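Local coordinates for protein mannitol dehydrogenase (Pseudomonas fluorescens, PDB 1LJ8) that binds NAD and probably catalyses the NAD-dependent interconversion of D-mannitol and D-fructose as a long-chain mannitol 2-dehydrogenase, at residues N226-D230 / T289-K295; Q263-D268 / V282-V288. One frame throughout, in Å; residues are numbered along the deposited sequence.

Contact 1 of 2, residues N226-D230 / T289-K295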
ATOM      1  N   ASN A 226      15.002   0.834  -2.673  1.00 11.05           N
ATOM      2  CA  ASN A 226      13.720   1.030  -3.307  1.00 11.29           C
ATOM      3  C   ASN A 226      13.261  -0.353  -3.722  1.00 10.76           C
ATOM      4  O   ASN A 226      14.076  -1.258  -3.867  1.00 11.57           O
ATOM      5  CB  ASN A 226      13.826   1.876  -4.581  1.00 12.83           C
ATOM      6  CG  ASN A 226      14.241   3.299  -4.273  1.00 14.40           C
ATOM      7  OD1 ASN A 226      13.452   4.097  -3.727  1.00 12.79           O
ATOM      8  ND2 ASN A 226      15.483   3.637  -4.612  1.00 18.30           N
ATOM      9  N   ALA A 227      11.951  -0.496  -3.910  1.00 11.38           N
ATOM     10  CA  ALA A 227      11.402  -1.777  -4.356  1.00 12.42           C
ATOM     11  C   ALA A 227      10.129  -1.600  -5.137  1.00 13.51           C
ATOM     12  O   ALA A 227       9.433  -0.605  -5.001  1.00 15.10           O
ATOM     13  CB  ALA A 227      11.080  -2.705  -3.118  1.00 12.35           C
HETATM   14  N   MSE A 228       9.838  -2.608  -5.956  1.00 14.39           N
HETATM   15  CA  MSE A 228       8.561  -2.684  -6.596  1.00 13.56           C
HETATM   16  C   MSE A 228       7.906  -3.885  -5.892  1.00 13.66           C
HETATM   17  O   MSE A 228       8.453  -4.998  -5.948  1.00 14.33           O
HETATM   18  CB  MSE A 228       8.689  -3.041  -8.055  1.00 18.46           C
HETATM   19  CG  MSE A 228       7.368  -2.754  -8.653  1.00 21.24           C
HETATM   20 SE   MSE A 228       6.545  -4.362  -9.002  1.00 43.77          SE
HETATM   21  CE  MSE A 228       7.162  -3.945 -10.645  1.00  1.66           C
ATOM     22  N   VAL A 229       6.780  -3.674  -5.214  1.00 13.96           N
ATOM     23  CA  VAL A 229       6.118  -4.760  -4.491  1.00 13.38           C
ATOM     24  C   VAL A 229       4.747  -4.934  -5.098  1.00 14.47           C
ATOM     25  O   VAL A 229       4.025  -3.948  -5.308  1.00 16.98           O
ATOM     26  CB  VAL A 229       6.047  -4.426  -2.975  1.00 14.07           C
ATOM     27  CG1 VAL A 229       7.527  -4.280  -2.452  1.00 14.03           C
ATOM     28  CG2 VAL A 229       5.226  -3.142  -2.723  1.00 11.85           C
ATOM     29  N   ASP A 230       4.364  -6.178  -5.407  1.00 13.71           N
ATOM     30  CA  ASP A 230       3.103  -6.327  -6.107  1.00 13.32           C
ATOM     31  C   ASP A 230       2.359  -7.608  -5.725  1.00 13.36           C
ATOM     32  O   ASP A 230       2.903  -8.686  -5.912  1.00 13.35           O
ATOM     33  CB  ASP A 230       3.433  -6.360  -7.621  1.00 14.29           C
ATOM     34  CG  ASP A 230       2.205  -6.156  -8.521  1.00 14.70           C
ATOM     35  OD1 ASP A 230       1.123  -5.933  -7.986  1.00 13.59           O
ATOM     36  OD2 ASP A 230       2.324  -6.212  -9.785  1.00 16.41           O
ATOM     37  N   THR A 289      13.668   1.750  -9.838  1.00 15.89           N
ATOM     38  CA  THR A 289      12.697   2.822 -10.020  1.00 17.19           C
ATOM     39  C   THR A 289      11.856   2.809 -11.291  1.00 17.41           C
ATOM     40  O   THR A 289      10.674   3.080 -11.221  1.00 17.95           O
ATOM     41  CB  THR A 289      13.308   4.244  -9.729  1.00 19.00           C
ATOM     42  OG1 THR A 289      14.374   4.538 -10.628  1.00 20.92           O
ATOM     43  CG2 THR A 289      13.891   4.276  -8.290  1.00 21.08           C
ATOM     44  N   PRO A 290      12.419   2.469 -12.466  1.00 16.25           N
ATOM     45  CA  PRO A 290      11.465   2.499 -13.576  1.00 17.07           C
ATOM     46  C   PRO A 290      10.344   1.445 -13.479  1.00 16.33           C
ATOM     47  O   PRO A 290       9.241   1.659 -13.978  1.00 14.10           O
ATOM     48  CB  PRO A 290      12.349   2.315 -14.824  1.00 19.55           C
ATOM     49  CG  PRO A 290      13.574   1.677 -14.327  1.00 20.13           C
ATOM     50  CD  PRO A 290      13.799   2.257 -12.938  1.00 17.48           C
ATOM     51  N   TYR A 291      10.635   0.319 -12.825  1.00 14.90           N
ATOM     52  CA  TYR A 291       9.655  -0.747 -12.633  1.00 15.89           C
ATOM     53  C   TYR A 291       8.592  -0.300 -11.616  1.00 14.73           C
ATOM     54  O   TYR A 291       7.414  -0.507 -11.828  1.00 12.40           O
ATOM     55  CB  TYR A 291      10.332  -2.008 -12.117  1.00 19.32           C
ATOM     56  CG  TYR A 291      11.391  -2.514 -13.069  1.00 22.76           C
ATOM     57  CD1 TYR A 291      12.738  -2.536 -12.704  1.00 22.30           C
ATOM     58  CD2 TYR A 291      11.035  -2.943 -14.354  1.00 24.11           C
ATOM     59  CE1 TYR A 291      13.718  -2.987 -13.617  1.00 24.59           C
ATOM     60  CE2 TYR A 291      11.986  -3.376 -15.259  1.00 26.02           C
ATOM     61  CZ  TYR A 291      13.328  -3.400 -14.888  1.00 26.53           C
ATOM     62  OH  TYR A 291      14.269  -3.809 -15.825  1.00 25.49           O
ATOM     63  N   GLU A 292       9.020   0.323 -10.515  1.00 15.02           N
ATOM     64  CA  GLU A 292       8.033   0.794  -9.522  1.00 15.38           C
ATOM     65  C   GLU A 292       7.233   1.958 -10.134  1.00 12.83           C
ATOM     66  O   GLU A 292       6.027   2.076  -9.909  1.00 13.86           O
ATOM     67  CB  GLU A 292       8.724   1.227  -8.211  1.00 15.45           C
ATOM     68  CG  GLU A 292       7.721   1.661  -7.080  1.00 18.94           C
ATOM     69  CD  GLU A 292       6.690   0.575  -6.636  1.00 21.89           C
ATOM     70  OE1 GLU A 292       5.943   0.826  -5.644  1.00 23.26           O
ATOM     71  OE2 GLU A 292       6.605  -0.524  -7.235  1.00 20.91           O
ATOM     72  N   GLU A 293       7.884   2.827 -10.915  1.00 14.55           N
ATOM     73  CA  GLU A 293       7.143   3.944 -11.552  1.00 13.15           C
ATOM     74  C   GLU A 293       6.058   3.375 -12.462  1.00 14.02           C
ATOM     75  O   GLU A 293       4.918   3.886 -12.505  1.00 13.85           O
ATOM     76  CB  GLU A 293       8.096   4.832 -12.391  1.00 14.87           C
ATOM     77  CG  GLU A 293       8.954   5.739 -11.531  1.00 13.62           C
ATOM     78  CD  GLU A 293      10.162   6.319 -12.270  1.00 17.78           C
ATOM     79  OE1 GLU A 293      10.224   6.175 -13.515  1.00 17.20           O
ATOM     80  OE2 GLU A 293      11.040   6.910 -11.582  1.00 19.01           O
HETATM   81  N   MSE A 294       6.439   2.346 -13.210  1.00 13.34           N
HETATM   82  CA  MSE A 294       5.541   1.649 -14.123  1.00 12.97           C
HETATM   83  C   MSE A 294       4.324   1.032 -13.425  1.00 12.73           C
HETATM   84  O   MSE A 294       3.159   1.186 -13.853  1.00 13.00           O
HETATM   85  CB  MSE A 294       6.284   0.504 -14.826  1.00 17.64           C
HETATM   86  CG  MSE A 294       5.387  -0.342 -15.689  1.00 19.61           C
HETATM   87 SE   MSE A 294       6.285  -2.075 -16.139  1.00 28.40          SE
HETATM   88  CE  MSE A 294       6.060  -3.003 -14.450  1.00 27.96           C
ATOM     89  N   LYS A 295       4.584   0.311 -12.347  1.00 10.81           N
ATOM     90  CA  LYS A 295       3.479  -0.331 -11.643  1.00 13.01           C
ATOM     91  C   LYS A 295       2.568   0.692 -10.986  1.00 11.28           C
ATOM     92  O   LYS A 295       1.332   0.582 -11.030  1.00 12.50           O
ATOM     93  CB  LYS A 295       4.050  -1.274 -10.588  1.00 14.53           C
ATOM     94  CG  LYS A 295       2.929  -1.960  -9.802  1.00 17.05           C
ATOM     95  CD  LYS A 295       3.043  -1.680  -8.368  1.00 19.12           C
ATOM     96  CE  LYS A 295       1.969  -2.442  -7.571  1.00 18.32           C
ATOM     97  NZ  LYS A 295       1.471  -1.555  -6.455  1.00 14.20           N
TER
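Selenomethionine Met228 covers more of the interface between strand 227-230 and the start of helix 289-313 than any other residue. Its chi1 is t, but chi2 (-107°) and chi3 (-100°) lie between wells, and this double bend carries Met228 CE against the first turns of the helix. Met228 CE lies 3.6 Å from Tyr291 O, 4.0 Å from Tyr291 CB and 4.1 Å from both Met294 CE and Lys295 CB, so it meets residues spaced i, i+3 and i+4 along one helix face. Tyr291 points CB toward the strand, but chi1 m turns its ring away, and its OH is hydrogen-bonded to Pro347 O. Glu292 starts sideways, but chi1 t and chi2 p bring its end nearer the strand, Glu292 CD being 3.4 Å from Ala227 O.

The elements run roughly alongside each other, their axes 7.1 Å apart at closest and inclined at 38°. Strand 227-230 edges a small three-stranded mixed sheet in the Rossmann part of the chain, and helix 289-313 probably opens the C-terminal part, so the contact joins the two beside the cofactor: the Val229 side chain is about 4 Å from the bound NAD at the nearest atoms.

Lys295 starts with chi1 t, then leaves the wells at chi2 and chi4. Lys295 CE passes 3.4 Å from Val229 O and 3.6 Å from Asp230 OD1, while NZ is hydrogen-bonded to Asn300 and to the NAD-binding Asn191. Asp230, also t, directs its carboxylate into a salt bridge with Arg361. At the other end, Asn226 ND2, hydrogen-bonded to Glu267 OE1, comes within 4.1 Å of Thr289 CG2, and Asn226 OD1 accepts from Ala197 N.

Contact 2 of 2, residues Q263-D268 / V282-V288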
ATOM      1  N   GLN A 263       4.979 -10.615  -6.944  1.00 12.09           N
ATOM      2  CA  GLN A 263       6.299 -10.265  -7.444  1.00 14.51           C
ATOM      3  C   GLN A 263       6.965  -9.288  -6.470  1.00 13.66           C
ATOM      4  O   GLN A 263       6.296  -8.524  -5.785  1.00 13.61           O
ATOM      5  CB  GLN A 263       6.169  -9.621  -8.857  1.00 17.54           C
ATOM      6  CG  GLN A 263       7.520  -9.282  -9.482  1.00 19.29           C
ATOM      7  CD  GLN A 263       7.388  -8.901 -10.967  1.00 21.01           C
ATOM      8  OE1 GLN A 263       6.349  -8.399 -11.389  1.00 22.90           O
ATOM      9  NE2 GLN A 263       8.459  -9.103 -11.743  1.00 23.73           N
ATOM     10  N   TRP A 264       8.289  -9.339  -6.413  1.00 13.13           N
ATOM     11  CA  TRP A 264       9.046  -8.426  -5.535  1.00 14.06           C
ATOM     12  C   TRP A 264      10.376  -8.190  -6.260  1.00 14.02           C
ATOM     13  O   TRP A 264      11.115  -9.138  -6.495  1.00 14.61           O
ATOM     14  CB  TRP A 264       9.334  -9.137  -4.204  1.00 12.08           C
ATOM     15  CG  TRP A 264       9.849  -8.243  -3.104  1.00 12.97           C
ATOM     16  CD1 TRP A 264      10.118  -6.908  -3.175  1.00 14.34           C
ATOM     17  CD2 TRP A 264      10.116  -8.646  -1.756  1.00 11.82           C
ATOM     18  NE1 TRP A 264      10.531  -6.444  -1.925  1.00 14.25           N
ATOM     19  CE2 TRP A 264      10.539  -7.496  -1.048  1.00 12.15           C
ATOM     20  CE3 TRP A 264      10.032  -9.873  -1.075  1.00 13.16           C
ATOM     21  CZ2 TRP A 264      10.878  -7.538   0.316  1.00 13.09           C
ATOM     22  CZ3 TRP A 264      10.368  -9.925   0.290  1.00 14.44           C
ATOM     23  CH2 TRP A 264      10.789  -8.752   0.974  1.00 12.45           C
ATOM     24  N   VAL A 265      10.641  -6.946  -6.635  1.00 13.65           N
ATOM     25  CA  VAL A 265      11.929  -6.630  -7.228  1.00 15.09           C
ATOM     26  C   VAL A 265      12.537  -5.604  -6.243  1.00 14.94           C
ATOM     27  O   VAL A 265      11.903  -4.599  -5.931  1.00 14.46           O
ATOM     28  CB  VAL A 265      11.790  -6.000  -8.600  1.00 16.66           C
ATOM     29  CG1 VAL A 265      13.246  -5.827  -9.165  1.00 18.62           C
ATOM     30  CG2 VAL A 265      10.935  -6.901  -9.518  1.00 17.44           C
ATOM     31  N   LEU A 266      13.731  -5.905  -5.751  1.00 15.70           N
ATOM     32  CA  LEU A 266      14.410  -5.098  -4.726  1.00 16.50           C
ATOM     33  C   LEU A 266      15.782  -4.629  -5.166  1.00 16.71           C
ATOM     34  O   LEU A 266      16.471  -5.313  -5.922  1.00 17.86           O
ATOM     35  CB  LEU A 266      14.701  -5.967  -3.465  1.00 17.73           C
ATOM     36  CG  LEU A 266      14.013  -5.960  -2.117  1.00 19.34           C
ATOM     37  CD1 LEU A 266      14.519  -7.110  -1.228  1.00 18.38           C
ATOM     38  CD2 LEU A 266      14.213  -4.615  -1.456  1.00 14.62           C
ATOM     39  N   GLU A 267      16.196  -3.492  -4.622  1.00 15.50           N
ATOM     40  CA  GLU A 267      17.563  -3.042  -4.814  1.00 15.74           C
ATOM     41  C   GLU A 267      18.339  -3.714  -3.660  1.00 15.74           C
ATOM     42  O   GLU A 267      17.884  -3.705  -2.507  1.00 15.26           O
ATOM     43  CB  GLU A 267      17.651  -1.524  -4.718  1.00 15.83           C
ATOM     44  CG  GLU A 267      17.015  -0.878  -5.945  1.00 16.17           C
ATOM     45  CD  GLU A 267      16.938   0.614  -5.851  1.00 15.76           C
ATOM     46  OE1 GLU A 267      17.197   1.204  -4.737  1.00 15.31           O
ATOM     47  OE2 GLU A 267      16.599   1.184  -6.903  1.00 15.85           O
ATOM     48  N   ASP A 268      19.481  -4.322  -3.950  1.00 12.34           N
ATOM     49  CA  ASP A 268      20.234  -5.022  -2.912  1.00 15.22           C
ATOM     50  C   ASP A 268      21.099  -4.081  -2.091  1.00 15.11           C
ATOM     51  O   ASP A 268      22.341  -4.077  -2.211  1.00 14.98           O
ATOM     52  CB  ASP A 268      21.094  -6.108  -3.562  1.00 14.66           C
ATOM     53  CG  ASP A 268      21.472  -7.228  -2.599  1.00 16.31           C
ATOM     54  OD1 ASP A 268      21.218  -7.132  -1.376  1.00 16.04           O
ATOM     55  OD2 ASP A 268      22.060  -8.217  -3.079  1.00 17.18           O
ATOM     56  N   VAL A 282      12.380 -13.723  -5.271  1.00 16.12           N
ATOM     57  CA  VAL A 282      12.489 -12.269  -5.197  1.00 13.60           C
ATOM     58  C   VAL A 282      13.596 -11.905  -6.182  1.00 14.65           C
ATOM     59  O   VAL A 282      14.606 -12.616  -6.270  1.00 14.40           O
ATOM     60  CB  VAL A 282      12.870 -11.835  -3.771  1.00 15.20           C
ATOM     61  CG1 VAL A 282      12.996 -10.309  -3.669  1.00 13.74           C
ATOM     62  CG2 VAL A 282      11.781 -12.344  -2.805  1.00 12.60           C
ATOM     63  N   GLN A 283      13.406 -10.804  -6.896  1.00 14.93           N
ATOM     64  CA  GLN A 283      14.353 -10.362  -7.910  1.00 16.91           C
ATOM     65  C   GLN A 283      15.129  -9.147  -7.435  1.00 18.28           C
ATOM     66  O   GLN A 283      14.566  -8.289  -6.794  1.00 20.18           O
ATOM     67  CB  GLN A 283      13.579 -10.014  -9.177  1.00 16.99           C
ATOM     68  CG  GLN A 283      12.751 -11.205  -9.670  1.00 20.46           C
ATOM     69  CD  GLN A 283      11.738 -10.790 -10.701  1.00 20.88           C
ATOM     70  OE1 GLN A 283      10.568 -10.627 -10.401  1.00 22.00           O
ATOM     71  NE2 GLN A 283      12.191 -10.583 -11.928  1.00 24.87           N
ATOM     72  N   PHE A 284      16.422  -9.084  -7.740  1.00 16.61           N
ATOM     73  CA  PHE A 284      17.210  -7.927  -7.328  1.00 15.54           C
ATOM     74  C   PHE A 284      17.733  -7.237  -8.577  1.00 17.84           C
ATOM     75  O   PHE A 284      18.105  -7.894  -9.549  1.00 17.53           O
ATOM     76  CB  PHE A 284      18.388  -8.343  -6.453  1.00 16.01           C
ATOM     77  CG  PHE A 284      17.983  -8.781  -5.087  1.00 15.69           C
ATOM     78  CD1 PHE A 284      17.566 -10.094  -4.865  1.00 18.05           C
ATOM     79  CD2 PHE A 284      17.994  -7.889  -4.030  1.00 17.40           C
ATOM     80  CE1 PHE A 284      17.162 -10.502  -3.585  1.00 19.62           C
ATOM     81  CE2 PHE A 284      17.597  -8.277  -2.760  1.00 17.20           C
ATOM     82  CZ  PHE A 284      17.178  -9.590  -2.531  1.00 18.12           C
ATOM     83  N   THR A 285      17.730  -5.912  -8.568  1.00 17.99           N
ATOM     84  CA  THR A 285      18.208  -5.203  -9.741  1.00 18.70           C
ATOM     85  C   THR A 285      18.906  -3.951  -9.253  1.00 20.24           C
ATOM     86  O   THR A 285      18.668  -3.477  -8.138  1.00 18.82           O
ATOM     87  CB  THR A 285      17.025  -4.877 -10.700  1.00 21.45           C
ATOM     88  OG1 THR A 285      17.535  -4.387 -11.955  1.00 25.20           O
ATOM     89  CG2 THR A 285      16.101  -3.839 -10.082  1.00 20.00           C
ATOM     90  N   ASP A 286      19.765  -3.392 -10.090  1.00 18.81           N
ATOM     91  CA  ASP A 286      20.504  -2.216  -9.662  1.00 21.99           C
ATOM     92  C   ASP A 286      19.637  -0.975  -9.391  1.00 21.90           C
ATOM     93  O   ASP A 286      19.798  -0.308  -8.368  1.00 23.26           O
ATOM     94  CB  ASP A 286      21.590  -1.899 -10.689  1.00 22.36           C
ATOM     95  CG  ASP A 286      22.640  -3.006 -10.769  1.00 26.01           C
ATOM     96  OD1 ASP A 286      23.183  -3.373  -9.711  1.00 28.61           O
ATOM     97  OD2 ASP A 286      22.928  -3.495 -11.878  1.00 29.69           O
ATOM     98  N   ASP A 287      18.728  -0.690 -10.309  1.00 22.11           N
ATOM     99  CA  ASP A 287      17.812   0.443 -10.189  1.00 20.93           C
ATOM    100  C   ASP A 287      16.360  -0.026 -10.456  1.00 19.59           C
ATOM    101  O   ASP A 287      15.964  -0.306 -11.576  1.00 18.25           O
ATOM    102  CB  ASP A 287      18.228   1.538 -11.180  1.00 22.74           C
ATOM    103  CG  ASP A 287      17.192   2.636 -11.311  1.00 25.59           C
ATOM    104  OD1 ASP A 287      16.371   2.818 -10.366  1.00 20.26           O
ATOM    105  OD2 ASP A 287      17.208   3.317 -12.378  1.00 26.77           O
ATOM    106  N   VAL A 288      15.586  -0.162  -9.390  1.00 17.58           N
ATOM    107  CA  VAL A 288      14.240  -0.641  -9.549  1.00 17.55           C
ATOM    108  C   VAL A 288      13.243   0.481  -9.875  1.00 16.06           C
ATOM    109  O   VAL A 288      12.099   0.199 -10.201  1.00 15.45           O
ATOM    110  CB  VAL A 288      13.805  -1.387  -8.218  1.00 17.31           C
ATOM    111  CG1 VAL A 288      13.447  -0.389  -7.181  1.00 19.80           C
ATOM    112  CG2 VAL A 288      12.620  -2.339  -8.471  1.00 21.53           C
TER
HETATM  113  O   HOH W   1       9.643 -11.577  -7.964  1.00 19.25           O
HETATM  114  O   HOH W   2      17.530   3.534  -7.346  1.00 30.95           O
HETATM  115  O   HOH W   3      20.727  -4.298  -6.460  1.00 22.62           O
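Parallel strands pair through backbone atoms in a staggered ladder, and this short example also recruits side chains at both ends. Gln263 begins it: Gln263 NE2 donates to Gln283 OE1 at 2.9 Å, and a water held by Trp264 N lies 2.8 Å from Gln283 OE1. Trp264 O receives Gln283 N at 2.9 Å, while Trp264 CE3 touches Val282 CG2 at 3.5 Å. Val265 pairs with Gln283, and Val265 CG1 packs 3.6 Å from Val288 CG2. Leu266 both donates, from N to Gln283 O (2.7 Å), and accepts, through O from Thr285 N (3.0 Å). On the sheet face it shares with Phe284, Leu266 CD1 meets Phe284 CE2 at 3.6 Å. Glu267 OE2 accepts Val288 N at 3.0 Å in the turn before helix 289-313, where the Asp287 side chain caps a backbone N and its OD1 bonds to Thr289 OG1; Glu267 OE1 is salt-bridged to Lys269. Asp268, salt-bridged to Arg274, lays CB 3.6 Å from Phe284 CD2, and a water joins Asp268 N to Thr285 O.

Within the three-stranded mixed sheet, strand 263-266 is central, antiparallel to strand 227-230 and parallel to 283-284. Trp264 and Val282 also touch helix 42-50, while Val288 leads straight into helix 289-313.

The two contacts illustrate how one small sheet can be held by quite different means on different sides. Contact 1 is the buried one, a strand-helix packing beside NAD in which selenomethionine and aliphatic side chains dominate, and several polar ends, such as those of Lys295 and Asp230, are bound outside the pair. Contact 2 lies farther from the chain's centre, is partly exposed, and relies on a backbone ladder, side-chain hydrogen bonds and bridging waters. They share the sheet, for strands 227-230 and 263-266 are neighbours in it: Met228 N lies 2.9 Å from Val265 O, a probable hydrogen bond. Between the contacts, Asn226 C packs 3.5 Å from Val288 CG1.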